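Local coordinates for protein ferredoxin CarAc (Pseudomonas resinovorans, PDB 7BUH) that carries electrons from the reductase CarAd to the terminal oxygenase CarAa of carbazole 1,9a-dioxygenase through a Rieske-type [2Fe-2S] cluster, at residues A[4-9]-A[100-105]; A[17-22]-A[31-36]; A[40-45]-A[86-91]. One frame throughout, in Å; residues are numbered along the deposited sequence. Where two conformers were deposited one is given.

Interaction 1 of 3, residues A[4-9]-A[100-105]; sequences IWLKVC and VYVAGE
In Trp5, which packs on Ala103 and Tyr101, chi1 of -69° puts CG beside the residue's own backbone N, and chi2 of 94° sets the turn of the indole. The ring lies over the strand of Ala103, and the methyl of that alanine sits over the six-membered ring in a CH-pi contact, CB lying 4.1 Å from the ring centroid and close to its normal. On the side of Tyr101 the indole meets backbone and CB rather than the phenol: Trp5 CE3 packs on Tyr101 CB at 3.8 Å, and Tyr101 O lies at the indole edge. The phenol itself runs beside Lys7, both side chains pointing the same way, with Lys7 CB 3.5 Å from Tyr101 CE2.

Beneath these groups the two strands pair antiparallel. Leu6 and Val102 form a hydrogen-bonded pair, Leu6 N giving to Val102 O at 2.7 Å and Val102 N giving back to Leu6 O at 2.9 Å. Val8 N also donates to Val100 O. At the other end Gly104 N donates to Ile4 O at 2.9 Å, and a water donates a second bond to the same oxygen. Gly104 leaves room for Ile4, whose CG2 comes to 3.7 Å from Gly104 CA.

On the reverse face Val102 CG1 receives Leu6 CB and Val8 CG2, the latter at 3.9 Å. Outside the pair, Trp5 NE1 bonds to Asn2 O and the indole makes a cation-pi contact with Lys96. Strand 5-10 is an outermost strand of the six-stranded antiparallel sheet; strand 99-103 separates it from strand 90-96, while Leu6 and Val8 pack on Val22 of strand 18-24, and Val102 on Leu30 and Val32 of strand 27-35.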
loop_
_atom_site.group_PDB
_atom_site.type_symbol
_atom_site.label_atom_id
_atom_site.label_comp_id
_atom_site.label_asym_id
_atom_site.label_seq_id
_atom_site.Cartn_x
_atom_site.Cartn_y
_atom_site.Cartn_z
ATOM N N ILE A 4 7.030 -13.631 -5.590
ATOM C CA ILE A 4 7.476 -12.267 -6.038
ATOM C C ILE A 4 7.583 -11.316 -4.844
ATOM O O ILE A 4 6.579 -11.110 -4.138
ATOM C CB ILE A 4 6.566 -11.645 -7.118
ATOM C CG1 ILE A 4 6.417 -12.529 -8.355
ATOM C CG2 ILE A 4 7.070 -10.262 -7.501
ATOM C CD1 ILE A 4 5.237 -12.117 -9.236
ATOM N N TRP A 5 8.754 -10.719 -4.667
ATOM C CA TRP A 5 9.045 -9.681 -3.645
ATOM C C TRP A 5 9.691 -8.508 -4.349
ATOM O O TRP A 5 10.559 -8.746 -5.216
ATOM C CB TRP A 5 9.930 -10.274 -2.556
ATOM C CG TRP A 5 9.190 -11.284 -1.748
ATOM C CD1 TRP A 5 9.120 -12.641 -1.894
ATOM C CD2 TRP A 5 8.365 -10.957 -0.619
ATOM N NE1 TRP A 5 8.274 -13.176 -0.948
ATOM C CE2 TRP A 5 7.796 -12.162 -0.154
ATOM C CE3 TRP A 5 8.025 -9.745 -0.008
ATOM C CZ2 TRP A 5 6.963 -12.192 0.959
ATOM C CZ3 TRP A 5 7.183 -9.776 1.083
ATOM C CH2 TRP A 5 6.665 -10.981 1.557
ATOM N N LEU A 6 9.241 -7.293 -4.045
ATOM C CA LEU A 6 9.764 -6.066 -4.667
ATOM C C LEU A 6 10.596 -5.298 -3.643
ATOM O O LEU A 6 10.064 -4.967 -2.571
ATOM C CB LEU A 6 8.592 -5.215 -5.151
ATOM C CG LEU A 6 7.626 -5.891 -6.105
ATOM C CD1 LEU A 6 6.613 -4.881 -6.570
ATOM C CD2 LEU A 6 8.345 -6.541 -7.300
ATOM N N LYS A 7 11.855 -5.033 -3.949
ATOM C CA LYS A 7 12.739 -4.317 -3.022
ATOM C C LYS A 7 12.333 -2.847 -3.068
ATOM O O LYS A 7 12.248 -2.251 -4.175
ATOM C CB LYS A 7 14.213 -4.556 -3.328
ATOM C CG LYS A 7 15.163 -3.725 -2.468
ATOM C CD LYS A 7 16.624 -3.993 -2.781
ATOM C CE LYS A 7 17.032 -5.391 -2.383
ATOM N NZ LYS A 7 18.431 -5.719 -2.767
ATOM N N VAL A 8 12.075 -2.270 -1.900
ATOM C CA VAL A 8 11.621 -0.857 -1.784
ATOM C C VAL A 8 12.806 0.019 -1.411
ATOM O O VAL A 8 13.166 0.940 -2.202
ATOM C CB VAL A 8 10.469 -0.772 -0.773
ATOM C CG1 VAL A 8 9.905 0.627 -0.637
ATOM C CG2 VAL A 8 9.393 -1.745 -1.183
ATOM N N CYS A 9 13.380 -0.188 -0.235
ATOM C CA CYS A 9 14.442 0.691 0.304
ATOM C C CYS A 9 14.958 0.077 1.592
ATOM O O CYS A 9 14.366 -0.869 2.043
ATOM C CB CYS A 9 13.915 2.082 0.626
ATOM S SG CYS A 9 12.485 2.076 1.741
ATOM N N VAL A 100 13.379 -3.260 3.064
ATOM C CA VAL A 100 11.899 -3.434 2.992
ATOM C C VAL A 100 11.545 -4.043 1.630
ATOM O O VAL A 100 11.984 -3.500 0.580
ATOM C CB VAL A 100 11.194 -2.080 3.178
ATOM C CG1 VAL A 100 9.694 -2.269 3.041
ATOM C CG2 VAL A 100 11.583 -1.470 4.524
ATOM N N TYR A 101 10.810 -5.134 1.657
ATOM C CA TYR A 101 10.252 -5.783 0.455
ATOM C C TYR A 101 8.746 -5.859 0.575
ATOM O O TYR A 101 8.218 -6.266 1.631
ATOM C CB TYR A 101 10.801 -7.199 0.293
ATOM C CG TYR A 101 12.268 -7.248 -0.010
ATOM C CD1 TYR A 101 13.195 -7.056 1.003
ATOM C CD2 TYR A 101 12.742 -7.565 -1.271
ATOM C CE1 TYR A 101 14.559 -7.100 0.757
ATOM C CE2 TYR A 101 14.109 -7.617 -1.538
ATOM C CZ TYR A 101 15.025 -7.401 -0.507
ATOM O OH TYR A 101 16.384 -7.475 -0.696
ATOM N N VAL A 102 8.073 -5.563 -0.528
ATOM C CA VAL A 102 6.609 -5.764 -0.608
ATOM C C VAL A 102 6.306 -6.908 -1.573
ATOM O O VAL A 102 6.909 -6.982 -2.631
ATOM C CB VAL A 102 5.877 -4.439 -0.921
ATOM C CG1 VAL A 102 6.264 -3.805 -2.247
ATOM C CG2 VAL A 102 4.384 -4.655 -0.865
ATOM N N ALA A 103 5.392 -7.782 -1.191
ATOM C CA ALA A 103 4.946 -8.895 -2.039
ATOM C C ALA A 103 4.378 -8.298 -3.328
ATOM O O ALA A 103 3.787 -7.156 -3.298
ATOM C CB ALA A 103 3.965 -9.756 -1.317
ATOM N N GLY A 104 4.682 -8.956 -4.440
ATOM C CA GLY A 104 4.252 -8.537 -5.777
ATOM C C GLY A 104 2.853 -9.040 -6.005
ATOM O O GLY A 104 2.303 -8.646 -7.048
ATOM N N GLU A 105 2.359 -9.869 -5.059
ATOM C CA GLU A 105 1.011 -10.516 -5.051
ATOM C C GLU A 105 0.478 -10.556 -6.495
ATOM O O GLU A 105 -0.755 -10.339 -6.680
ATOM C CB GLU A 105 0.103 -9.847 -3.995
ATOM C CG GLU A 105 -1.400 -9.809 -4.306
ATOM C CD GLU A 105 -2.332 -9.334 -3.197
ATOM O OE1 GLU A 105 -3.244 -8.527 -3.479
ATOM O OE2 GLU A 105 -2.178 -9.799 -2.057
HETATM O O HOH W 1 4.121 -12.124 -4.011
#

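Interaction 2 of 3, residues A[17-22]-A[31-36]; sequences GTIRRV and AVYRVG
Ile19 and Tyr33 make the close-packed side of this contact, lying side by side and pointing the same way. Ile19 CG1 and CG2 both lie 3.7 Å from Tyr33 CD2 and also reach Tyr33 CE2, and CG2 touches Ala31 CB at 3.8 Å. With CG1 anti to the carbonyl carbon (chi1 -42°), CG2 is left anti to the backbone N, where it also nears Val32 O. Leu58 and Ile63 of the smaller, cluster-bearing part of the fold cover this face, and Tyr33 OH is hydrogen-bonded to Thr42 OG1.

The two segments belong to a beta hairpin, strands 18-24 and 27-35, which has a G1 beta bulge where Gly17, at positive phi, and Thr18 both face Arg34. Gly17 N gives a bent bond to Arg34 O at 2.7 Å, while Arg34 N donates to Thr18 O at 3.0 Å. Further along, Arg20 and Val32 exchange two backbone bonds.

On the opposite face Val32 is still buried, its CG2 3.8 Å from Val22 CG2, but Arg20 and Arg34 lead their ends away from the partner strand. Arg20 NH1 bonds to Asp13 O; Arg34 NE donates in the guanidinium plane to Gly36 O at 2.8 Å, and its NH2 forms a salt bridge with Asp37. Gly17 and Gly36 are exposed.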
loop_
_atom_site.group_PDB
_atom_site.type_symbol
_atom_site.label_atom_id
_atom_site.label_comp_id
_atom_site.label_asym_id
_atom_site.label_seq_id
_atom_site.Cartn_x
_atom_site.Cartn_y
_atom_site.Cartn_z
ATOM N N GLY A 17 5.701 7.078 10.202
ATOM C CA GLY A 17 4.670 7.984 9.693
ATOM C C GLY A 17 4.952 8.444 8.277
ATOM O O GLY A 17 4.363 9.471 7.882
ATOM N N THR A 18 5.712 7.682 7.484
ATOM C CA THR A 18 6.011 8.031 6.068
ATOM C C THR A 18 5.483 6.949 5.127
ATOM O O THR A 18 5.245 5.826 5.577
ATOM C CB THR A 18 7.494 8.277 5.779
ATOM O OG1 THR A 18 8.279 7.124 6.079
ATOM C CG2 THR A 18 8.022 9.487 6.528
ATOM N N ILE A 19 5.324 7.308 3.857
ATOM C CA ILE A 19 4.791 6.399 2.797
ATOM C C ILE A 19 5.767 6.455 1.638
ATOM O O ILE A 19 6.256 7.559 1.350
ATOM C CB ILE A 19 3.366 6.786 2.344
ATOM C CG1 ILE A 19 2.446 7.187 3.507
ATOM C CG2 ILE A 19 2.716 5.687 1.514
ATOM C CD1 ILE A 19 2.059 8.622 3.521
ATOM N N ARG A 20 5.989 5.335 0.978
ATOM C CA ARG A 20 6.755 5.227 -0.289
ATOM C C ARG A 20 5.846 4.591 -1.324
ATOM O O ARG A 20 5.240 3.538 -1.032
ATOM C CB ARG A 20 7.986 4.330 -0.165
ATOM C CG ARG A 20 9.187 4.967 0.517
ATOM C CD ARG A 20 10.156 5.583 -0.487
ATOM N NE ARG A 20 11.536 5.600 0.003
ATOM C CZ ARG A 20 11.951 6.300 1.053
ATOM N NH1 ARG A 20 13.218 6.277 1.405
ATOM N NH2 ARG A 20 11.112 7.042 1.746
ATOM N N ARG A 21 5.810 5.166 -2.512
ATOM C CA ARG A 21 5.116 4.549 -3.660
ATOM C C ARG A 21 6.067 3.574 -4.341
ATOM O O ARG A 21 7.255 3.863 -4.468
ATOM C CB ARG A 21 4.610 5.624 -4.608
ATOM C CG ARG A 21 3.897 5.100 -5.834
ATOM C CD ARG A 21 3.316 6.261 -6.587
ATOM N NE ARG A 21 2.783 5.786 -7.831
ATOM C CZ ARG A 21 2.281 6.560 -8.753
ATOM N NH1 ARG A 21 2.265 7.868 -8.567
ATOM N NH2 ARG A 21 1.837 6.023 -9.869
ATOM N N VAL A 22 5.536 2.425 -4.702
ATOM C CA VAL A 22 6.231 1.342 -5.434
ATOM C C VAL A 22 5.540 1.149 -6.784
ATOM O O VAL A 22 4.356 0.726 -6.837
ATOM C CB VAL A 22 6.265 0.040 -4.625
ATOM C CG1 VAL A 22 6.924 -1.046 -5.435
ATOM C CG2 VAL A 22 6.939 0.237 -3.275
ATOM N N ALA A 31 1.491 1.367 -2.247
ATOM C CA ALA A 31 1.978 2.294 -1.202
ATOM C C ALA A 31 2.504 1.429 -0.063
ATOM O O ALA A 31 1.818 0.480 0.332
ATOM C CB ALA A 31 0.872 3.206 -0.768
ATOM N N VAL A 32 3.701 1.723 0.412
ATOM C CA VAL A 32 4.294 1.059 1.597
ATOM C C VAL A 32 4.351 2.081 2.733
ATOM O O VAL A 32 4.876 3.203 2.520
ATOM C CB VAL A 32 5.685 0.504 1.271
ATOM C CG1 VAL A 32 6.324 -0.114 2.482
ATOM C CG2 VAL A 32 5.581 -0.500 0.146
ATOM N N TYR A 33 3.815 1.726 3.891
ATOM C CA TYR A 33 3.651 2.655 5.035
ATOM C C TYR A 33 4.512 2.160 6.185
ATOM O O TYR A 33 4.512 0.952 6.409
ATOM C CB TYR A 33 2.201 2.685 5.517
ATOM C CG TYR A 33 1.163 2.806 4.443
ATOM C CD1 TYR A 33 0.622 1.700 3.816
ATOM C CD2 TYR A 33 0.674 4.042 4.084
ATOM C CE1 TYR A 33 -0.361 1.801 2.847
ATOM C CE2 TYR A 33 -0.311 4.162 3.119
ATOM C CZ TYR A 33 -0.826 3.048 2.490
ATOM O OH TYR A 33 -1.826 3.215 1.570
ATOM N N ARG A 34 5.257 3.063 6.833
ATOM C CA ARG A 34 5.930 2.758 8.108
ATOM C C ARG A 34 5.067 3.393 9.198
ATOM O O ARG A 34 4.962 4.638 9.232
ATOM C CB ARG A 34 7.363 3.278 8.172
ATOM C CG ARG A 34 8.029 2.856 9.473
ATOM C CD ARG A 34 9.470 3.301 9.624
ATOM N NE ARG A 34 9.998 2.856 10.899
ATOM C CZ ARG A 34 11.266 2.509 11.138
ATOM N NH1 ARG A 34 12.154 2.466 10.160
ATOM N NH2 ARG A 34 11.614 2.102 12.353
ATOM N N VAL A 35 4.426 2.558 10.000
ATOM C CA VAL A 35 3.601 3.002 11.145
ATOM C C VAL A 35 4.403 2.632 12.383
ATOM O O VAL A 35 4.509 1.417 12.661
ATOM C CB VAL A 35 2.197 2.383 11.096
ATOM C CG1 VAL A 35 1.368 2.793 12.293
ATOM C CG2 VAL A 35 1.516 2.766 9.778
ATOM N N GLY A 36 5.020 3.640 13.011
ATOM C CA GLY A 36 5.982 3.420 14.117
ATOM C C GLY A 36 7.092 2.514 13.635
ATOM O O GLY A 36 7.793 2.942 12.700
#

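Interaction 3 of 3, residues A[40-45]-A[86-91]; sequences YATEDT and VPLGVF
The phenyl ring of Phe91 has Ala41 O at its edge, near the ring plane, while the start of Glu43 approaches obliquely, with Glu43 N 3.9 Å from Phe91 CE1. The other flat group, the carboxylate of Glu43, is turned 56° from that ring and is met from above its plane by Gly89 N, which donates to Glu43 OE1 at 3.2 Å in a nearly straight bond. A water bridges the same oxygen to Pro87 O. Glu43 CG stands anti to its carbonyl carbon (chi1 -71°), the chain extends beyond it, and the carboxylate lies close against Gly89.

Between the backbones, Phe91 N gives a 3.0 Å bond to Ala41 O, and Glu43 N a longer one to Gly89 O. A second water joins Ala41 N to Phe91 O. Leu88 crosses Thr42, its CD1 3.7 Å from Thr42 OG1, and sends CD2 to Thr45 O at 3.6 Å. Thr42 OG1 donates to Glu43 O at 2.7 Å.

Strands 38-43 and 90-96 are neighbours in the antiparallel sheet of the Rieske fold. Here they part toward the cluster end: the chain after Thr45 enters the first cluster-binding loop with Cys46 and His48, and the residues before Val86 include Pro83 and Cys84 of the cluster pocket.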
loop_
_atom_site.group_PDB
_atom_site.type_symbol
_atom_site.label_atom_id
_atom_site.label_comp_id
_atom_site.label_asym_id
_atom_site.label_seq_id
_atom_site.Cartn_x
_atom_site.Cartn_y
_atom_site.Cartn_z
ATOM N N TYR A 40 3.446 -1.822 6.393
ATOM C CA TYR A 40 2.202 -2.323 5.755
ATOM C C TYR A 40 2.214 -1.839 4.307
ATOM O O TYR A 40 2.961 -0.890 3.971
ATOM C CB TYR A 40 0.964 -1.844 6.524
ATOM C CG TYR A 40 0.966 -2.352 7.937
ATOM C CD1 TYR A 40 0.604 -3.674 8.210
ATOM C CD2 TYR A 40 1.465 -1.583 8.978
ATOM C CE1 TYR A 40 0.673 -4.189 9.499
ATOM C CE2 TYR A 40 1.522 -2.084 10.271
ATOM C CZ TYR A 40 1.129 -3.388 10.529
ATOM O OH TYR A 40 1.236 -3.907 11.788
ATOM N N ALA A 41 1.424 -2.475 3.468
ATOM C CA ALA A 41 1.313 -2.068 2.060
ATOM C C ALA A 41 -0.115 -2.259 1.580
ATOM O O ALA A 41 -0.760 -3.249 1.964
ATOM C CB ALA A 41 2.274 -2.851 1.204
ATOM N N THR A 42 -0.563 -1.354 0.737
ATOM C CA THR A 42 -1.840 -1.486 0.012
ATOM C C THR A 42 -1.612 -1.119 -1.450
ATOM O O THR A 42 -0.539 -0.639 -1.779
ATOM C CB THR A 42 -2.894 -0.551 0.629
ATOM O OG1 THR A 42 -2.528 0.824 0.458
ATOM C CG2 THR A 42 -3.140 -0.795 2.102
ATOM N N GLU A 43 -2.646 -1.241 -2.276
ATOM C CA GLU A 43 -2.744 -0.477 -3.523
ATOM C C GLU A 43 -2.497 1.000 -3.186
ATOM O O GLU A 43 -2.953 1.487 -2.120
ATOM C CB GLU A 43 -4.119 -0.646 -4.172
ATOM C CG GLU A 43 -4.328 -2.021 -4.742
ATOM C CD GLU A 43 -5.777 -2.496 -4.848
ATOM O OE1 GLU A 43 -6.765 -1.755 -4.453
ATOM O OE2 GLU A 43 -5.920 -3.657 -5.322
ATOM N N ASP A 44 -1.789 1.711 -4.047
ATOM C CA ASP A 44 -1.554 3.169 -3.877
ATOM C C ASP A 44 -2.799 3.971 -4.284
ATOM O O ASP A 44 -2.979 5.124 -3.784
ATOM C CB ASP A 44 -0.381 3.616 -4.743
ATOM C CG ASP A 44 -0.056 5.095 -4.599
ATOM O OD1 ASP A 44 0.291 5.495 -3.467
ATOM O OD2 ASP A 44 -0.134 5.814 -5.625
ATOM N N THR A 45 -3.591 3.451 -5.216
ATOM C CA THR A 45 -4.676 4.234 -5.858
ATOM C C THR A 45 -5.901 4.196 -4.957
ATOM O O THR A 45 -6.400 3.130 -4.704
ATOM C CB THR A 45 -4.957 3.738 -7.273
ATOM O OG1 THR A 45 -3.706 3.709 -7.982
ATOM C CG2 THR A 45 -5.961 4.627 -7.972
ATOM N N VAL A 86 -14.964 1.249 -0.978
ATOM C CA VAL A 86 -14.364 0.035 -1.577
ATOM C C VAL A 86 -13.011 -0.232 -0.921
ATOM O O VAL A 86 -12.131 0.618 -1.000
ATOM C CB VAL A 86 -14.215 0.150 -3.099
ATOM C CG1 VAL A 86 -13.523 -1.088 -3.639
ATOM C CG2 VAL A 86 -15.552 0.397 -3.781
ATOM N N PRO A 87 -12.813 -1.389 -0.251
ATOM C CA PRO A 87 -11.524 -1.701 0.377
ATOM C C PRO A 87 -10.353 -1.803 -0.622
ATOM O O PRO A 87 -10.554 -2.119 -1.802
ATOM C CB PRO A 87 -11.728 -3.072 1.045
ATOM C CG PRO A 87 -13.231 -3.246 1.110
ATOM C CD PRO A 87 -13.770 -2.497 -0.088
ATOM N N LEU A 88 -9.172 -1.436 -0.137
ATOM C CA LEU A 88 -7.880 -1.598 -0.838
ATOM C C LEU A 88 -7.449 -3.056 -0.739
ATOM O O LEU A 88 -7.625 -3.667 0.325
ATOM C CB LEU A 88 -6.802 -0.702 -0.220
ATOM C CG LEU A 88 -7.056 0.791 -0.243
ATOM C CD1 LEU A 88 -6.125 1.521 0.726
ATOM C CD2 LEU A 88 -6.940 1.339 -1.661
ATOM N N GLY A 89 -6.785 -3.512 -1.791
ATOM C CA GLY A 89 -5.939 -4.699 -1.772
ATOM C C GLY A 89 -4.851 -4.515 -0.741
ATOM O O GLY A 89 -4.270 -3.417 -0.666
ATOM N N VAL A 90 -4.560 -5.553 0.016
ATOM C CA VAL A 90 -3.438 -5.514 0.992
ATOM C C VAL A 90 -2.311 -6.410 0.480
ATOM O O VAL A 90 -2.592 -7.492 -0.134
ATOM C CB VAL A 90 -3.892 -5.883 2.412
ATOM C CG1 VAL A 90 -4.937 -4.889 2.925
ATOM C CG2 VAL A 90 -4.387 -7.306 2.514
ATOM N N PHE A 91 -1.077 -5.987 0.711
ATOM C CA PHE A 91 0.137 -6.742 0.287
ATOM C C PHE A 91 1.021 -6.958 1.508
ATOM O O PHE A 91 1.277 -6.001 2.221
ATOM C CB PHE A 91 0.885 -6.015 -0.832
ATOM C CG PHE A 91 0.063 -5.857 -2.083
ATOM C CD1 PHE A 91 -1.040 -5.014 -2.117
ATOM C CD2 PHE A 91 0.323 -6.632 -3.207
ATOM C CE1 PHE A 91 -1.823 -4.902 -3.254
ATOM C CE2 PHE A 91 -0.467 -6.525 -4.341
ATOM C CZ PHE A 91 -1.532 -5.653 -4.369
HETATM O O HOH W 2 0.735 -5.284 4.677
HETATM O O HOH W 3 -9.537 -2.565 -4.304
#

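How the interactions relate
All three contacts lie in the six-stranded antiparallel sheet of the Rieske domain, their centres 12 to 14 Å apart. Interaction 1 joins an early and a late strand of the chain and encloses the other two; interaction 2 closes before interaction 3 opens. The sheet curls so that its outermost strands, 5-10 and 18-24, pack together, Val8 CG2 meeting Val22 CG2 at 3.8 Å. Strand 27-35 of interaction 2 lies next to strand 38-43 of interaction 3, and strand 99-103 of interaction 1 next to strand 90-96 of interaction 3, with Val102 CG2 on Ala41 CB. Interaction 3 leads toward the [2Fe-2S] cluster, whereas interaction 1 lies away from it.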